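Local coordinates for protein aminotransferase (Streptomyces pactum, PDB 4ZM4) that is an aminotransferase of class III, a family of enzymes that depend on pyridoxal-5'-phosphate, at residues B[195-201]-B[227-233]; B[357-361]-B[372-376]. The protein carries 1 engineered substitution. All blocks are in the same frame, centred on the assembly; numbering follows the deposited sequence.

Contact 1: residues B[195-201]-B[227-233]; sequences WNDPDAL and IPPAPGF
The loop after edge strand 190-193, which leads into helix 198-208, meets the loop before helix 233-244 where the side chains of W195 and N196 reach the backbone of 227-230 and the ring of F233. The indole takes I227 at its edge: NE1 donates to I227 O at 3.1 Å, with the oxygen near the ring plane but the donor above the carbonyl plane. N196 uses both ends of its amide. OD1 accepts from A230 N at 2.8 Å in a nearly straight bond (171° at the hydrogen), and ND2 donates to P228 O at 3.2 Å. Because ND2 also bonds R385 O, three hydrogen bonds hold the amide and should fix its rotation.

D197 is the N-cap of helix 198-208, its OD1 accepting from A200 N at 3.3 Å; G232 holds the N-cap position of helix 233-244 within the type II turn A230-F233. F233 is the first residue of that helix. With its CG anti to the backbone N (chi1 -166°), the ring offers one face to N196 CA, which stands over it near the centre, 3.8 Å from the F233 centroid, in a CH-pi contact. The edge of F233 is turned to the face of W195 in an offset edge-to-face pair, planes at 86° and centroids 5.3 Å apart. L201 CD2 reaches F233 CZ at 4.0 Å, extending the apolar packing into helix 198-208.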
loop_
_atom_site.group_PDB
_atom_site.type_symbol
_atom_site.label_atom_id
_atom_site.label_comp_id
_atom_site.label_asym_id
_atom_site.label_seq_id
_atom_site.Cartn_x
_atom_site.Cartn_y
_atom_site.Cartn_z
ATOM N N TRP B 195 -16.560 -7.660 -21.047
ATOM C CA TRP B 195 -17.118 -6.347 -20.793
ATOM C C TRP B 195 -18.232 -6.074 -21.800
ATOM O O TRP B 195 -18.123 -6.497 -22.937
ATOM C CB TRP B 195 -16.008 -5.329 -20.966
ATOM C CG TRP B 195 -16.317 -3.861 -20.651
ATOM C CD1 TRP B 195 -15.881 -2.788 -21.352
ATOM C CD2 TRP B 195 -17.042 -3.324 -19.527
ATOM N NE1 TRP B 195 -16.282 -1.637 -20.755
ATOM C CE2 TRP B 195 -17.000 -1.933 -19.641
ATOM C CE3 TRP B 195 -17.721 -3.894 -18.457
ATOM C CZ2 TRP B 195 -17.594 -1.095 -18.736
ATOM C CZ3 TRP B 195 -18.339 -3.053 -17.556
ATOM C CH2 TRP B 195 -18.288 -1.667 -17.712
ATOM N N ASN B 196 -19.304 -5.430 -21.352
ATOM C CA ASN B 196 -20.428 -5.042 -22.179
ATOM C C ASN B 196 -21.087 -6.193 -22.925
ATOM O O ASN B 196 -21.482 -6.052 -24.076
ATOM C CB ASN B 196 -20.006 -3.939 -23.143
ATOM C CG ASN B 196 -19.758 -2.607 -22.436
ATOM O OD1 ASN B 196 -20.490 -2.239 -21.523
ATOM N ND2 ASN B 196 -18.744 -1.885 -22.860
ATOM N N ASP B 197 -21.205 -7.350 -22.270
ATOM C CA ASP B 197 -21.897 -8.539 -22.849
ATOM C C ASP B 197 -23.110 -8.882 -21.991
ATOM O O ASP B 197 -23.020 -9.748 -21.127
ATOM C CB ASP B 197 -20.936 -9.729 -22.913
ATOM C CG ASP B 197 -21.525 -10.909 -23.659
ATOM O OD1 ASP B 197 -22.755 -10.950 -23.872
ATOM O OD2 ASP B 197 -20.756 -11.794 -24.059
ATOM N N PRO B 198 -24.258 -8.195 -22.210
ATOM C CA PRO B 198 -25.439 -8.401 -21.341
ATOM C C PRO B 198 -26.024 -9.824 -21.333
ATOM O O PRO B 198 -26.458 -10.303 -20.292
ATOM C CB PRO B 198 -26.456 -7.377 -21.849
ATOM C CG PRO B 198 -25.940 -6.859 -23.133
ATOM C CD PRO B 198 -24.496 -7.192 -23.264
ATOM N N ASP B 199 -26.034 -10.484 -22.478
ATOM C CA ASP B 199 -26.506 -11.878 -22.566
ATOM C C ASP B 199 -25.717 -12.777 -21.598
ATOM O O ASP B 199 -26.290 -13.478 -20.803
ATOM C CB ASP B 199 -26.337 -12.424 -23.995
ATOM C CG ASP B 199 -27.292 -11.782 -25.006
ATOM O OD1 ASP B 199 -28.356 -11.243 -24.604
ATOM O OD2 ASP B 199 -26.966 -11.843 -26.237
ATOM N N ALA B 200 -24.388 -12.703 -21.675
ATOM C CA ALA B 200 -23.507 -13.503 -20.842
ATOM C C ALA B 200 -23.711 -13.203 -19.375
ATOM O O ALA B 200 -23.771 -14.099 -18.537
ATOM C CB ALA B 200 -22.045 -13.257 -21.240
ATOM N N LEU B 201 -23.876 -11.932 -19.062
ATOM C CA LEU B 201 -24.115 -11.498 -17.690
ATOM C C LEU B 201 -25.437 -12.013 -17.152
ATOM O O LEU B 201 -25.540 -12.415 -15.978
ATOM C CB LEU B 201 -24.085 -9.954 -17.625
ATOM C CG LEU B 201 -24.228 -9.360 -16.218
ATOM C CD1 LEU B 201 -23.034 -9.691 -15.332
ATOM C CD2 LEU B 201 -24.414 -7.859 -16.320
ATOM N N ILE B 227 -12.801 2.124 -22.662
ATOM C CA ILE B 227 -14.092 1.655 -23.147
ATOM C C ILE B 227 -15.189 1.965 -22.127
ATOM O O ILE B 227 -15.308 1.292 -21.095
ATOM C CB ILE B 227 -14.063 0.142 -23.488
ATOM C CG1 ILE B 227 -12.914 -0.136 -24.462
ATOM C CG2 ILE B 227 -15.390 -0.283 -24.099
ATOM C CD1 ILE B 227 -12.668 -1.606 -24.741
ATOM N N PRO B 228 -16.020 2.961 -22.435
ATOM C CA PRO B 228 -17.130 3.229 -21.558
ATOM C C PRO B 228 -18.165 2.101 -21.570
ATOM O O PRO B 228 -18.147 1.223 -22.447
ATOM C CB PRO B 228 -17.731 4.520 -22.131
ATOM C CG PRO B 228 -17.408 4.478 -23.581
ATOM C CD PRO B 228 -16.136 3.677 -23.722
ATOM N N PRO B 229 -19.055 2.097 -20.583
ATOM C CA PRO B 229 -20.049 1.036 -20.578
ATOM C C PRO B 229 -21.074 1.311 -21.678
ATOM O O PRO B 229 -21.423 2.471 -21.922
ATOM C CB PRO B 229 -20.675 1.165 -19.194
ATOM C CG PRO B 229 -20.542 2.620 -18.865
ATOM C CD PRO B 229 -19.310 3.120 -19.561
ATOM N N ALA B 230 -21.546 0.261 -22.338
ATOM C CA ALA B 230 -22.609 0.372 -23.328
ATOM C C ALA B 230 -23.866 0.912 -22.660
ATOM O O ALA B 230 -24.096 0.682 -21.469
ATOM C CB ALA B 230 -22.895 -0.981 -23.950
ATOM N N PRO B 231 -24.700 1.626 -23.421
ATOM C CA PRO B 231 -25.998 2.100 -22.907
ATOM C C PRO B 231 -26.754 1.000 -22.163
ATOM O O PRO B 231 -26.953 -0.089 -22.707
ATOM C CB PRO B 231 -26.759 2.500 -24.178
ATOM C CG PRO B 231 -25.691 2.843 -25.180
ATOM C CD PRO B 231 -24.525 1.928 -24.859
ATOM N N GLY B 232 -27.116 1.278 -20.913
ATOM C CA GLY B 232 -27.875 0.345 -20.070
ATOM C C GLY B 232 -27.102 -0.749 -19.327
ATOM O O GLY B 232 -27.708 -1.508 -18.554
ATOM N N PHE B 233 -25.788 -0.870 -19.567
ATOM C CA PHE B 233 -25.050 -1.977 -18.991
ATOM C C PHE B 233 -24.876 -1.846 -17.488
ATOM O O PHE B 233 -25.125 -2.802 -16.749
ATOM C CB PHE B 233 -23.713 -2.175 -19.670
ATOM C CG PHE B 233 -23.084 -3.485 -19.351
ATOM C CD1 PHE B 233 -23.598 -4.652 -19.886
ATOM C CD2 PHE B 233 -21.982 -3.562 -18.500
ATOM C CE1 PHE B 233 -22.989 -5.880 -19.626
ATOM C CE2 PHE B 233 -21.399 -4.779 -18.212
ATOM C CZ PHE B 233 -21.894 -5.937 -18.776
#

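Contact 2: residues B[357-361]-B[372-376]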
loop_
_atom_site.group_PDB
_atom_site.type_symbol
_atom_site.label_atom_id
_atom_site.label_comp_id
_atom_site.label_asym_id
_atom_site.label_seq_id
_atom_site.Cartn_x
_atom_site.Cartn_y
_atom_site.Cartn_z
ATOM N N LYS B 357 -3.185 10.616 -42.889
ATOM C CA LYS B 357 -3.871 9.431 -43.402
ATOM C C LYS B 357 -3.473 8.144 -42.650
ATOM O O LYS B 357 -3.335 7.075 -43.250
ATOM C CB LYS B 357 -3.658 9.300 -44.915
ATOM C CG LYS B 357 -3.979 10.580 -45.670
ATOM C CD LYS B 357 -3.993 10.385 -47.179
ATOM C CE LYS B 357 -4.180 11.716 -47.911
ATOM N NZ LYS B 357 -4.537 11.530 -49.347
ATOM N N ARG B 358 -3.334 8.258 -41.329
ATOM C CA ARG B 358 -3.128 7.118 -40.450
ATOM C C ARG B 358 -4.433 6.834 -39.732
ATOM O O ARG B 358 -4.904 7.686 -38.983
ATOM C CB ARG B 358 -2.065 7.442 -39.396
ATOM C CG ARG B 358 -0.688 7.680 -39.961
ATOM C CD ARG B 358 -0.047 6.366 -40.353
ATOM N NE ARG B 358 1.341 6.534 -40.763
ATOM C CZ ARG B 358 2.123 5.524 -41.115
ATOM N NH1 ARG B 358 1.669 4.276 -41.100
ATOM N NH2 ARG B 358 3.357 5.764 -41.493
ATOM N N PRO B 359 -5.022 5.643 -39.940
ATOM C CA PRO B 359 -6.199 5.350 -39.145
ATOM C C PRO B 359 -5.864 5.233 -37.652
ATOM O O PRO B 359 -4.806 4.722 -37.264
ATOM C CB PRO B 359 -6.721 4.035 -39.728
ATOM C CG PRO B 359 -5.584 3.440 -40.484
ATOM C CD PRO B 359 -4.733 4.591 -40.934
ATOM N N VAL B 360 -6.773 5.721 -36.815
ATOM C CA VAL B 360 -6.562 5.764 -35.372
ATOM C C VAL B 360 -7.911 5.509 -34.676
ATOM O O VAL B 360 -8.948 5.921 -35.173
ATOM C CB VAL B 360 -5.989 7.131 -34.991
ATOM C CG1 VAL B 360 -7.044 8.219 -35.159
ATOM C CG2 VAL B 360 -5.445 7.123 -33.581
ATOM N N HIS B 361 -7.888 4.819 -33.536
ATOM C CA HIS B 361 -9.051 4.760 -32.664
ATOM C C HIS B 361 -8.793 5.570 -31.409
ATOM O O HIS B 361 -7.730 5.434 -30.789
ATOM C CB HIS B 361 -9.403 3.333 -32.272
ATOM C CG HIS B 361 -10.750 3.218 -31.623
ATOM N ND1 HIS B 361 -11.912 3.135 -32.355
ATOM C CD2 HIS B 361 -11.124 3.204 -30.319
ATOM C CE1 HIS B 361 -12.944 3.068 -31.534
ATOM N NE2 HIS B 361 -12.494 3.097 -30.292
ATOM N N ALA B 372 -4.971 4.886 -30.149
ATOM C CA ALA B 372 -4.394 3.689 -30.688
ATOM C C ALA B 372 -4.343 3.758 -32.208
ATOM O O ALA B 372 -5.333 4.022 -32.862
ATOM C CB ALA B 372 -5.206 2.472 -30.233
ATOM N N LEU B 373 -3.174 3.456 -32.744
ATOM C CA LEU B 373 -2.916 3.403 -34.153
ATOM C C LEU B 373 -3.445 2.071 -34.674
ATOM O O LEU B 373 -3.141 1.015 -34.117
ATOM C CB LEU B 373 -1.405 3.501 -34.348
ATOM C CG LEU B 373 -0.731 3.825 -35.660
ATOM C CD1 LEU B 373 -1.188 5.142 -36.229
ATOM C CD2 LEU B 373 0.758 3.899 -35.400
ATOM N N LEU B 374 -4.251 2.113 -35.736
ATOM C CA LEU B 374 -4.920 0.923 -36.252
ATOM C C LEU B 374 -4.187 0.246 -37.408
ATOM O O LEU B 374 -3.417 0.868 -38.117
ATOM C CB LEU B 374 -6.343 1.286 -36.691
ATOM C CG LEU B 374 -7.231 1.949 -35.647
ATOM C CD1 LEU B 374 -8.631 2.147 -36.181
ATOM C CD2 LEU B 374 -7.285 1.132 -34.359
ATOM N N LYS B 375 -4.434 -1.045 -37.590
ATOM C CA LYS B 375 -3.903 -1.795 -38.746
ATOM C C LYS B 375 -4.501 -1.252 -40.039
ATOM O O LYS B 375 -5.639 -0.790 -40.063
ATOM C CB LYS B 375 -4.275 -3.276 -38.643
ATOM C CG LYS B 375 -3.621 -4.013 -37.496
ATOM C CD LYS B 375 -4.349 -5.316 -37.229
ATOM C CE LYS B 375 -3.585 -6.186 -36.249
ATOM N NZ LYS B 375 -4.444 -7.325 -35.817
ATOM N N GLY B 376 -3.748 -1.313 -41.121
ATOM C CA GLY B 376 -4.249 -0.869 -42.418
ATOM C C GLY B 376 -5.483 -1.679 -42.782
ATOM O O GLY B 376 -6.399 -1.164 -43.430
#
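V360 and H361 pair with L373 and A372 at the open end of the antiparallel hairpin formed by strands 360-365 and 368-373. H361 and A372 are a hydrogen-bonded pair: H361 N donates to A372 O at 2.8 Å and A372 N returns a bond to H361 O at 2.9 Å. A372 O is met by V360 as well, through a CA-H...O contact of 3.3 Å from V360 CA. V360 and L373 form the non-hydrogen-bonded pair, and L373 N is hydrogen-bonded to H399 ND1.

Beyond the regular strands, L374 N donates to P359 O at 3.1 Å in an almost straight bond (175° at the hydrogen). Beside it, P359 CB lies 4.1 Å from L374 CB. L374 has CG anti to its carbonyl carbon (chi1 -55°), which puts the branch against the V360-H361 peptide, with L374 CG 3.6 Å from H361 N; its CD2 approaches H361 CB at 3.7 Å. The ammonium of K375 finds its partner elsewhere, in A392 O. Three backbone bonds, one of them past the paired strands, thus carry the polar part of the contact and are enough to define its register, with the side chains adding packing.

In the fold
From the N terminus, strand 190-193 leads into 195-201, and the chain then passes through helix 198-208 and strand 212-217 before 227-233, which ends on the first residue of helix 233-244, closes contact 1 across 25 intervening residues. The chain then completes the large sheet. Much later, helix 334-355 delivers 357-361, and contact 2 closes a far shorter loop, the hairpin of strands 360-365 and 368-373. The two loops are in series, neither enclosing the other. The centres of contacts 1 and 2 lie 25 Å apart, and the two do not touch. Contact 1 joins the starts of two helices beside the seven-stranded sheet; contact 2 belongs to the small three-stranded antiparallel sheet.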